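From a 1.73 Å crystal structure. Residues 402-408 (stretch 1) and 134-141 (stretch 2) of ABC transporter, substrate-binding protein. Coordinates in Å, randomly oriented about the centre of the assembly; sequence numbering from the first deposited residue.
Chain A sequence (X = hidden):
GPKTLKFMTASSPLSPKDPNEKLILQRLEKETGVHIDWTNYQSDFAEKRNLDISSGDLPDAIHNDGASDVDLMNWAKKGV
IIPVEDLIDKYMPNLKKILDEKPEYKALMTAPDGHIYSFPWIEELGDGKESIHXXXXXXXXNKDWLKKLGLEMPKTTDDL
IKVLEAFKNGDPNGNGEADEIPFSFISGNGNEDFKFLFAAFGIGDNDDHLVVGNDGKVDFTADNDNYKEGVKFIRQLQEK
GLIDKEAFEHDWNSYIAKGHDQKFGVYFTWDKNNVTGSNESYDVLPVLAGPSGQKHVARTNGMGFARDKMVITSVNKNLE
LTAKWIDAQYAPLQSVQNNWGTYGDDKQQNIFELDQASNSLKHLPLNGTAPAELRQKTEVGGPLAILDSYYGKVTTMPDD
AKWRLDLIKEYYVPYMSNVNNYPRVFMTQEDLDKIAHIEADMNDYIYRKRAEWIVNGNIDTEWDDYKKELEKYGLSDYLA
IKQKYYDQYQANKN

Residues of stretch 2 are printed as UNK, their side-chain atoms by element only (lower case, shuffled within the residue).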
# COMPACT_ATOMS: atom_id res chain seq x y z
N LYS A 402 -12.98 7.32 -0.35
CA LYS A 402 -13.61 8.13 -1.38
C LYS A 402 -13.01 9.54 -1.39
O LYS A 402 -12.71 10.09 -2.45
CB LYS A 402 -15.11 8.18 -1.22
CG LYS A 402 -15.87 9.07 -2.19
CD LYS A 402 -15.63 8.68 -3.64
CE LYS A 402 -16.59 9.40 -4.59
NZ LYS A 402 -16.04 9.40 -5.98
N TRP A 403 -12.92 10.13 -0.21
CA TRP A 403 -12.33 11.47 -0.06
C TRP A 403 -10.91 11.53 -0.67
O TRP A 403 -10.64 12.39 -1.47
CB TRP A 403 -12.30 11.82 1.41
CG TRP A 403 -11.65 13.11 1.75
CD1 TRP A 403 -12.21 14.38 1.67
CD2 TRP A 403 -10.34 13.29 2.29
NE1 TRP A 403 -11.31 15.31 2.14
CE2 TRP A 403 -10.15 14.67 2.50
CE3 TRP A 403 -9.30 12.41 2.60
CZ2 TRP A 403 -8.96 15.18 3.04
CZ3 TRP A 403 -8.13 12.92 3.10
CH2 TRP A 403 -7.96 14.30 3.30
N ARG A 404 -10.06 10.57 -0.30
CA ARG A 404 -8.68 10.53 -0.78
C ARG A 404 -8.63 10.31 -2.29
O ARG A 404 -7.89 10.98 -2.98
CB ARG A 404 -7.84 9.48 -0.01
CG ARG A 404 -6.36 9.69 -0.15
CD ARG A 404 -5.57 8.63 0.56
NE ARG A 404 -4.20 9.13 0.74
CZ ARG A 404 -3.17 8.83 -0.05
NH1 ARG A 404 -3.29 7.99 -1.07
NH2 ARG A 404 -2.00 9.36 0.20
N LEU A 405 -9.45 9.39 -2.81
CA LEU A 405 -9.51 9.14 -4.26
C LEU A 405 -9.83 10.38 -5.04
O LEU A 405 -9.25 10.62 -6.10
CB LEU A 405 -10.59 8.09 -4.63
CG LEU A 405 -10.21 6.66 -4.46
CD1 LEU A 405 -11.39 5.74 -4.81
CD2 LEU A 405 -9.05 6.31 -5.36
N ASP A 406 -10.80 11.15 -4.55
CA ASP A 406 -11.19 12.35 -5.25
C ASP A 406 -10.06 13.40 -5.25
O ASP A 406 -9.85 14.02 -6.28
CB ASP A 406 -12.46 12.93 -4.63
CG ASP A 406 -13.72 12.09 -4.91
OD1 ASP A 406 -13.72 11.16 -5.75
OD2 ASP A 406 -14.74 12.40 -4.26
N LEU A 407 -9.30 13.54 -4.16
CA LEU A 407 -8.12 14.41 -4.15
C LEU A 407 -7.07 13.94 -5.17
O LEU A 407 -6.52 14.74 -5.92
CB LEU A 407 -7.45 14.46 -2.77
CG LEU A 407 -8.29 15.08 -1.62
CD1 LEU A 407 -7.54 15.05 -0.30
CD2 LEU A 407 -8.68 16.49 -1.95
N ILE A 408 -6.81 12.63 -5.19
CA ILE A 408 -5.86 12.05 -6.14
C ILE A 408 -6.24 12.40 -7.59
O ILE A 408 -5.39 12.85 -8.39
CB ILE A 408 -5.69 10.54 -5.91
CG1 ILE A 408 -4.91 10.31 -4.61
CG2 ILE A 408 -4.99 9.85 -7.08
CD1 ILE A 408 -4.98 8.90 -4.10
N UNK A 134 -1.61 5.29 -5.78
CA UNK A 134 -0.75 5.94 -6.76
C UNK A 134 0.21 6.97 -6.16
O UNK A 134 1.32 7.14 -6.67
o UNK A 134 -2.26 5.62 -8.66
c UNK A 134 -1.58 6.59 -7.87
N UNK A 135 -0.24 7.65 -5.10
CA UNK A 135 0.59 8.61 -4.34
C UNK A 135 0.39 8.25 -2.90
O UNK A 135 -0.76 8.13 -2.46
c UNK A 135 0.34 10.40 -6.04
c UNK A 135 0.92 11.10 -3.75
c UNK A 135 0.13 10.07 -4.58
N UNK A 136 1.49 8.02 -2.18
CA UNK A 136 1.41 7.68 -0.76
C UNK A 136 1.74 8.88 0.14
O UNK A 136 0.99 9.16 1.09
n UNK A 136 4.52 6.11 0.26
c UNK A 136 2.24 6.44 -0.44
o UNK A 136 4.20 7.24 -1.59
c UNK A 136 3.75 6.64 -0.64
N UNK A 137 2.79 9.62 -0.21
CA UNK A 137 3.28 10.73 0.59
C UNK A 137 2.82 12.10 0.08
O UNK A 137 3.62 12.91 -0.38
c UNK A 137 4.81 10.69 0.72
o UNK A 137 5.11 10.40 -1.63
o UNK A 137 6.58 11.63 -0.56
c UNK A 137 5.54 10.91 -0.58
N UNK A 138 1.52 12.36 0.21
CA UNK A 138 0.92 13.61 -0.25
C UNK A 138 1.48 14.78 0.56
O UNK A 138 1.76 14.63 1.75
s UNK A 138 -3.08 12.46 -0.79
c UNK A 138 -3.62 14.14 -1.05
c UNK A 138 -0.61 13.58 -0.09
c UNK A 138 -1.29 12.57 -0.94
N UNK A 139 1.67 15.91 -0.12
CA UNK A 139 2.14 17.16 0.52
C UNK A 139 0.91 18.00 0.88
O UNK A 139 -0.04 18.08 0.08
c UNK A 139 3.06 17.93 -0.40
N UNK A 140 0.93 18.56 2.08
CA UNK A 140 -0.16 19.34 2.63
C UNK A 140 0.40 20.68 3.07
O UNK A 140 1.55 20.77 3.54
c UNK A 140 -4.62 15.27 2.28
c UNK A 140 -2.43 16.78 3.12
c UNK A 140 -3.62 17.43 2.82
n UNK A 140 -1.10 15.01 3.32
c UNK A 140 -3.44 14.61 2.56
c UNK A 140 -1.14 17.22 3.56
c UNK A 140 -4.72 16.65 2.40
c UNK A 140 -0.38 16.10 3.68
c UNK A 140 -2.36 15.38 2.99
c UNK A 140 -0.73 18.61 3.85
N UNK A 141 -0.40 21.74 2.92
CA UNK A 141 0.06 23.09 3.23
C UNK A 141 -0.95 23.80 4.15
O UNK A 141 -2.16 23.58 4.02
c UNK A 141 0.33 23.89 1.95
c UNK A 141 1.55 25.93 1.02
c UNK A 141 0.98 25.26 2.24
c UNK A 141 -0.90 24.03 1.08

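Position 134 carries two side-chain atoms, one carbon and then one oxygen, and makes no close contact with the helix. That is a hydroxymethyl group, so the residue is Ser-134. It is small enough for a buried site, and its hydroxyl is hydrogen-bonded elsewhere in the structure.

Position 135 has three carbons, one bonded to CA and bearing the other two, and none of them makes a close contact with the helix. A fork at the beta carbon with no polar atom identifies Val-135. Its compact apolar side chain suits a buried setting, but the polar contact with the helix is made by its backbone: the carbonyl Val-135 O accepts hydrogen bonds from Arg-404 NH1 at 2.9 Å and, with a more bent geometry, from Arg-404 NH2 at 3.2 Å.

At position 136 there are two carbons, the second carrying one oxygen and one nitrogen, and these atoms make no close contact with the helix. This is a carboxamide, hence Asn-136. Its CA-to-CB bond points away from the helix, and its ND2 is hydrogen-bonded elsewhere in the structure. Its backbone carbonyl nevertheless lies near the helix, with Asn-136 O 3.1 Å from Arg-404 NH2.

Position 137 again has two carbons, but the second carries two oxygens, a carboxylate one carbon beyond CB, and the side chain stays well clear of the helix: Asp-137. The CA-to-CB bond points away. The acid is buried nonetheless, and its OD2 is hydrogen-bonded elsewhere in the structure.

Position 138 is an unbranched chain of two carbons, a sulfur and a terminal carbon. The sulfur lies over one face of the Arg-404 guanidinium, and the terminal carbon packs against Leu-407. The thioether defines Met-138, whose CA-to-CB bond points toward the helix. With chi angles m, t and p, the chain extends and then turns at its end. Met-138 SD is 3.4 Å from Arg-404 NH2, and Met-138 CE is 4.1 Å from Leu-407 CD1. A flexible, weakly polar side chain can thus meet both a cation and a hydrocarbon.

A lone carbon at position 139, out of reach of the helix, means Ala-139. Its minimal side chain fits a buried strand position.

Position 140 bears one carbon followed by fused five- and six-membered rings containing eight carbons and one nitrogen. A carbon of the six-membered ring meets Trp-403 and Leu-407. The indole is that of Trp-140. Although CA-to-CB points sideways, the long ring system carries its end to the helix. Trp-140 CH2 lies 3.6 Å from Trp-403 CH2 and 3.9 Å from Leu-407 CD1, while NE1 is hydrogen-bonded elsewhere in the structure.

Position 141 has four carbons, forked at the first, with one arm two carbons long, all out of reach of the helix: Ile-141. A beta-branched residue is well suited to a buried strand.

The contact works through one polar anchor with apolar packing beside it. The extended Arg-404 side chain presents its edge to backbone carbonyls and a face to Met-138. Leu-407, one helical turn after Trp-403, joins that residue in packing against Trp-140 and also touches Met-138, while helix and strand cross at 90°.

Stretch 2 (134-141) SVNDMAWI
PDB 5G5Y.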